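Local coordinates for type II secretion chaperone CpaB (Acinetobacter nosocomialis M2, PDB 6O38), which serves as the type II secretion chaperone of the secreted metalloprotease CpaA, with which it forms a complex, at residues G[118-129]-G[140-148]. Numbering follows the deposited sequence.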
loop_
_atom_site.group_PDB
_atom_site.type_symbol
_atom_site.label_atom_id
_atom_site.label_comp_id
_atom_site.label_asym_id
_atom_site.label_seq_id
_atom_site.Cartn_x
_atom_site.Cartn_y
_atom_site.Cartn_z
ATOM N N PHE G 118 -6.622 1.001 8.620
ATOM C CA PHE G 118 -7.609 1.922 8.077
ATOM C C PHE G 118 -9.010 1.326 8.162
ATOM O O PHE G 118 -9.195 0.107 8.115
ATOM C CB PHE G 118 -7.262 2.276 6.632
ATOM C CG PHE G 118 -5.972 3.030 6.493
ATOM C CD1 PHE G 118 -5.901 4.369 6.836
ATOM C CD2 PHE G 118 -4.827 2.400 6.032
ATOM C CE1 PHE G 118 -4.716 5.068 6.718
ATOM C CE2 PHE G 118 -3.637 3.095 5.911
ATOM C CZ PHE G 118 -3.583 4.431 6.255
ATOM N N ASP G 119 -10.002 2.211 8.299
ATOM C CA ASP G 119 -11.379 1.773 8.503
ATOM C C ASP G 119 -12.025 1.196 7.248
ATOM O O ASP G 119 -12.835 0.270 7.354
ATOM C CB ASP G 119 -12.223 2.935 9.030
ATOM C CG ASP G 119 -11.695 3.494 10.331
ATOM O OD1 ASP G 119 -11.493 2.707 11.279
ATOM O OD2 ASP G 119 -11.483 4.722 10.402
ATOM N N GLN G 120 -11.708 1.717 6.061
ATOM C CA GLN G 120 -12.378 1.266 4.844
ATOM C C GLN G 120 -11.442 0.727 3.768
ATOM O O GLN G 120 -11.876 0.577 2.617
ATOM C CB GLN G 120 -13.225 2.395 4.245
ATOM C CG GLN G 120 -14.409 2.826 5.098
ATOM C CD GLN G 120 -15.407 1.706 5.334
ATOM O OE1 GLN G 120 -15.649 0.872 4.463
ATOM N NE2 GLN G 120 -15.994 1.686 6.527
ATOM N N GLY G 121 -10.195 0.412 4.093
ATOM C CA GLY G 121 -9.292 -0.188 3.129
ATOM C C GLY G 121 -9.497 -1.683 2.998
ATOM O O GLY G 121 -10.602 -2.203 3.192
ATOM N N ASP G 122 -8.416 -2.387 2.659
ATOM C CA ASP G 122 -8.408 -3.844 2.694
ATOM C C ASP G 122 -7.866 -4.283 4.045
ATOM O O ASP G 122 -6.690 -4.023 4.343
ATOM C CB ASP G 122 -7.565 -4.417 1.563
ATOM C CG ASP G 122 -7.889 -5.873 1.278
ATOM O OD1 ASP G 122 -8.067 -6.648 2.242
ATOM O OD2 ASP G 122 -7.982 -6.241 0.087
ATOM N N PRO G 123 -8.667 -4.932 4.893
ATOM C CA PRO G 123 -8.196 -5.252 6.252
ATOM C C PRO G 123 -6.975 -6.162 6.308
ATOM O O PRO G 123 -6.302 -6.183 7.344
ATOM C CB PRO G 123 -9.421 -5.918 6.899
ATOM C CG PRO G 123 -10.221 -6.440 5.754
ATOM C CD PRO G 123 -10.020 -5.458 4.635
ATOM N N ASN G 124 -6.664 -6.911 5.250
ATOM C CA ASN G 124 -5.553 -7.854 5.321
ATOM C C ASN G 124 -4.197 -7.235 4.996
ATOM O O ASN G 124 -3.172 -7.755 5.457
ATOM C CB ASN G 124 -5.803 -9.039 4.380
ATOM C CG ASN G 124 -7.083 -9.789 4.714
ATOM O OD1 ASN G 124 -7.415 -9.989 5.883
ATOM N ND2 ASN G 124 -7.807 -10.210 3.681
ATOM N N GLN G 125 -4.153 -6.162 4.207
ATOM C CA GLN G 125 -2.894 -5.592 3.729
ATOM C C GLN G 125 -2.616 -4.175 4.204
ATOM O O GLN G 125 -1.464 -3.855 4.503
ATOM C CB GLN G 125 -2.829 -5.639 2.187
ATOM C CG GLN G 125 -2.716 -7.040 1.630
ATOM C CD GLN G 125 -1.464 -7.746 2.142
ATOM O OE1 GLN G 125 -0.375 -7.162 2.169
ATOM N NE2 GLN G 125 -1.614 -8.994 2.556
ATOM N N ASN G 126 -3.622 -3.312 4.284
ATOM C CA ASN G 126 -3.374 -1.896 4.515
ATOM C C ASN G 126 -3.199 -1.623 6.000
ATOM O O ASN G 126 -3.880 -2.218 6.840
ATOM C CB ASN G 126 -4.519 -1.050 3.963
ATOM C CG ASN G 126 -4.783 -1.318 2.492
ATOM O OD1 ASN G 126 -5.914 -1.196 2.023
ATOM N ND2 ASN G 126 -3.737 -1.678 1.755
ATOM N N PHE G 127 -2.287 -0.703 6.309
ATOM C CA PHE G 127 -1.974 -0.309 7.676
ATOM C C PHE G 127 -1.033 0.884 7.609
ATOM O O PHE G 127 -0.566 1.272 6.534
ATOM C CB PHE G 127 -1.343 -1.460 8.468
ATOM C CG PHE G 127 0.054 -1.810 8.028
ATOM C CD1 PHE G 127 0.267 -2.597 6.907
ATOM C CD2 PHE G 127 1.154 -1.364 8.745
ATOM C CE1 PHE G 127 1.549 -2.922 6.502
ATOM C CE2 PHE G 127 2.439 -1.687 8.346
ATOM C CZ PHE G 127 2.636 -2.468 7.223
ATOM N N PHE G 128 -0.755 1.461 8.775
ATOM C CA PHE G 128 0.189 2.562 8.872
ATOM C C PHE G 128 0.991 2.429 10.157
ATOM O O PHE G 128 0.562 1.789 11.120
ATOM C CB PHE G 128 -0.517 3.928 8.820
ATOM C CG PHE G 128 -1.462 4.173 9.965
ATOM C CD1 PHE G 128 -2.790 3.798 9.874
ATOM C CD2 PHE G 128 -1.022 4.792 11.124
ATOM C CE1 PHE G 128 -3.662 4.023 10.923
ATOM C CE2 PHE G 128 -1.888 5.020 12.176
ATOM C CZ PHE G 128 -3.209 4.636 12.075
ATOM N N THR G 129 2.173 3.043 10.159
ATOM C CA THR G 129 3.060 3.022 11.312
ATOM C C THR G 129 3.605 4.421 11.542
ATOM O O THR G 129 3.944 5.127 10.588
ATOM C CB THR G 129 4.236 2.044 11.137
ATOM O OG1 THR G 129 5.129 2.540 10.132
ATOM C CG2 THR G 129 3.746 0.657 10.742
ATOM N N ILE G 140 9.035 9.300 11.777
ATOM C CA ILE G 140 8.927 8.678 10.463
ATOM C C ILE G 140 7.568 8.000 10.364
ATOM O O ILE G 140 7.159 7.282 11.283
ATOM C CB ILE G 140 10.064 7.669 10.219
ATOM C CG1 ILE G 140 11.366 8.403 9.893
ATOM C CG2 ILE G 140 9.701 6.704 9.099
ATOM C CD1 ILE G 140 12.521 7.485 9.566
HETATM N N MSE G 141 6.871 8.233 9.255
HETATM C CA MSE G 141 5.569 7.612 9.029
HETATM C C MSE G 141 5.553 6.766 7.765
HETATM O O MSE G 141 6.060 7.176 6.723
HETATM C CB MSE G 141 4.473 8.672 8.937
HETATM C CG MSE G 141 4.335 9.530 10.170
HETATM SE SE MSE G 141 2.785 10.696 10.052
HETATM C CE MSE G 141 3.180 11.817 11.588
ATOM N N GLN G 142 4.960 5.579 7.868
ATOM C CA GLN G 142 4.753 4.693 6.728
ATOM C C GLN G 142 3.252 4.528 6.538
ATOM O O GLN G 142 2.580 3.926 7.382
ATOM C CB GLN G 142 5.426 3.339 6.949
ATOM C CG GLN G 142 6.924 3.409 7.174
ATOM C CD GLN G 142 7.537 2.040 7.389
ATOM O OE1 GLN G 142 6.885 1.016 7.184
ATOM N NE2 GLN G 142 8.796 2.014 7.810
ATOM N N ILE G 143 2.727 5.069 5.445
ATOM C CA ILE G 143 1.303 5.008 5.141
ATOM C C ILE G 143 1.141 4.103 3.927
ATOM O O ILE G 143 1.550 4.460 2.815
ATOM C CB ILE G 143 0.714 6.403 4.893
ATOM C CG1 ILE G 143 1.033 7.320 6.075
ATOM C CG2 ILE G 143 -0.788 6.317 4.668
ATOM C CD1 ILE G 143 0.930 8.793 5.761
ATOM N N PHE G 144 0.543 2.933 4.136
ATOM C CA PHE G 144 0.390 1.922 3.094
ATOM C C PHE G 144 -1.091 1.768 2.767
ATOM O O PHE G 144 -1.855 1.213 3.564
ATOM C CB PHE G 144 0.997 0.593 3.538
ATOM C CG PHE G 144 2.463 0.672 3.849
ATOM C CD1 PHE G 144 3.346 1.249 2.951
ATOM C CD2 PHE G 144 2.960 0.172 5.042
ATOM C CE1 PHE G 144 4.697 1.323 3.237
ATOM C CE2 PHE G 144 4.310 0.245 5.332
ATOM C CZ PHE G 144 5.179 0.821 4.429
ATOM N N THR G 145 -1.488 2.252 1.595
ATOM C CA THR G 145 -2.843 2.102 1.089
ATOM C C THR G 145 -2.803 1.413 -0.269
ATOM O O THR G 145 -1.749 1.280 -0.896
ATOM C CB THR G 145 -3.553 3.457 0.972
ATOM O OG1 THR G 145 -3.008 4.190 -0.132
ATOM C CG2 THR G 145 -3.385 4.266 2.249
ATOM N N GLU G 146 -3.976 0.967 -0.721
ATOM C CA GLU G 146 -4.075 0.378 -2.050
ATOM C C GLU G 146 -3.880 1.414 -3.150
ATOM O O GLU G 146 -3.557 1.043 -4.283
ATOM C CB GLU G 146 -5.429 -0.316 -2.225
ATOM C CG GLU G 146 -6.625 0.629 -2.298
ATOM C CD GLU G 146 -6.980 1.254 -0.961
ATOM O OE1 GLU G 146 -6.459 0.794 0.077
ATOM O OE2 GLU G 146 -7.783 2.212 -0.951
ATOM N N LYS G 147 -4.066 2.699 -2.840
ATOM C CA LYS G 147 -3.875 3.762 -3.817
ATOM C C LYS G 147 -2.427 4.220 -3.923
ATOM O O LYS G 147 -2.114 5.020 -4.811
ATOM C CB LYS G 147 -4.773 4.957 -3.485
ATOM C CG LYS G 147 -6.259 4.668 -3.626
ATOM C CD LYS G 147 -7.099 5.887 -3.278
ATOM C CE LYS G 147 -8.582 5.612 -3.478
ATOM N NZ LYS G 147 -9.420 6.793 -3.129
ATOM N N GLY G 148 -1.551 3.754 -3.050
ATOM C CA GLY G 148 -0.164 4.180 -3.068
ATOM C C GLY G 148 0.428 4.161 -1.676
ATOM O O GLY G 148 -0.268 4.036 -0.671
#
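Phe127 and Phe144 sit across from each other on neighbouring antiparallel strands, and their rings meet in an offset edge-to-face stack, planes 61° apart. The edge of Phe144 comes over one face of Phe127, with Phe144 CD2 3.4 Å from Phe127 CZ. Phe127 holds CG between its backbone N and carbonyl carbon (chi1 70°), which lays its ring beside that of Phe144. On the same face, OG1 of Thr129 lies 3.3 Å from CB of Gln142. Their backbones form a hydrogen-bonded pair, Gln142 N to Thr129 O and Thr129 N to Gln142 O, both 2.9 Å. Phe144 N to Phe127 O is a sound bond of 3.1 Å; Phe127 N to Phe144 O is weak at 3.4 Å.

The two strands are the arms of a beta hairpin inside the large antiparallel sheet of CpaB. On the face that carries Phe128 and Ile143, Phe118 of the preceding strand turns its ring edge to strand 140-145. Its CZ meets CG2 of Ile143 at 3.7 Å. Phe128, packed on Phe88, lays CD1 over a face of the Phe118 ring.

The outer loop, with Gln120 and Gln125, is the solvent side; Asn126 at its base is buried. Asn126 OD1 accepts a nearly straight bond from Asp122 N (2.8 Å, 171°), which closes the loop on itself just before the strand. The donor stands above the amide plane. Glu146 crosses Asn126 at about a right angle, without a hydrogen bond, and its OE2 forms a salt bridge with Arg97. Beyond, Asp122 OD1 and Asn124 ND2 both hydrogen-bond to Ser282 OG of the CpaA chain.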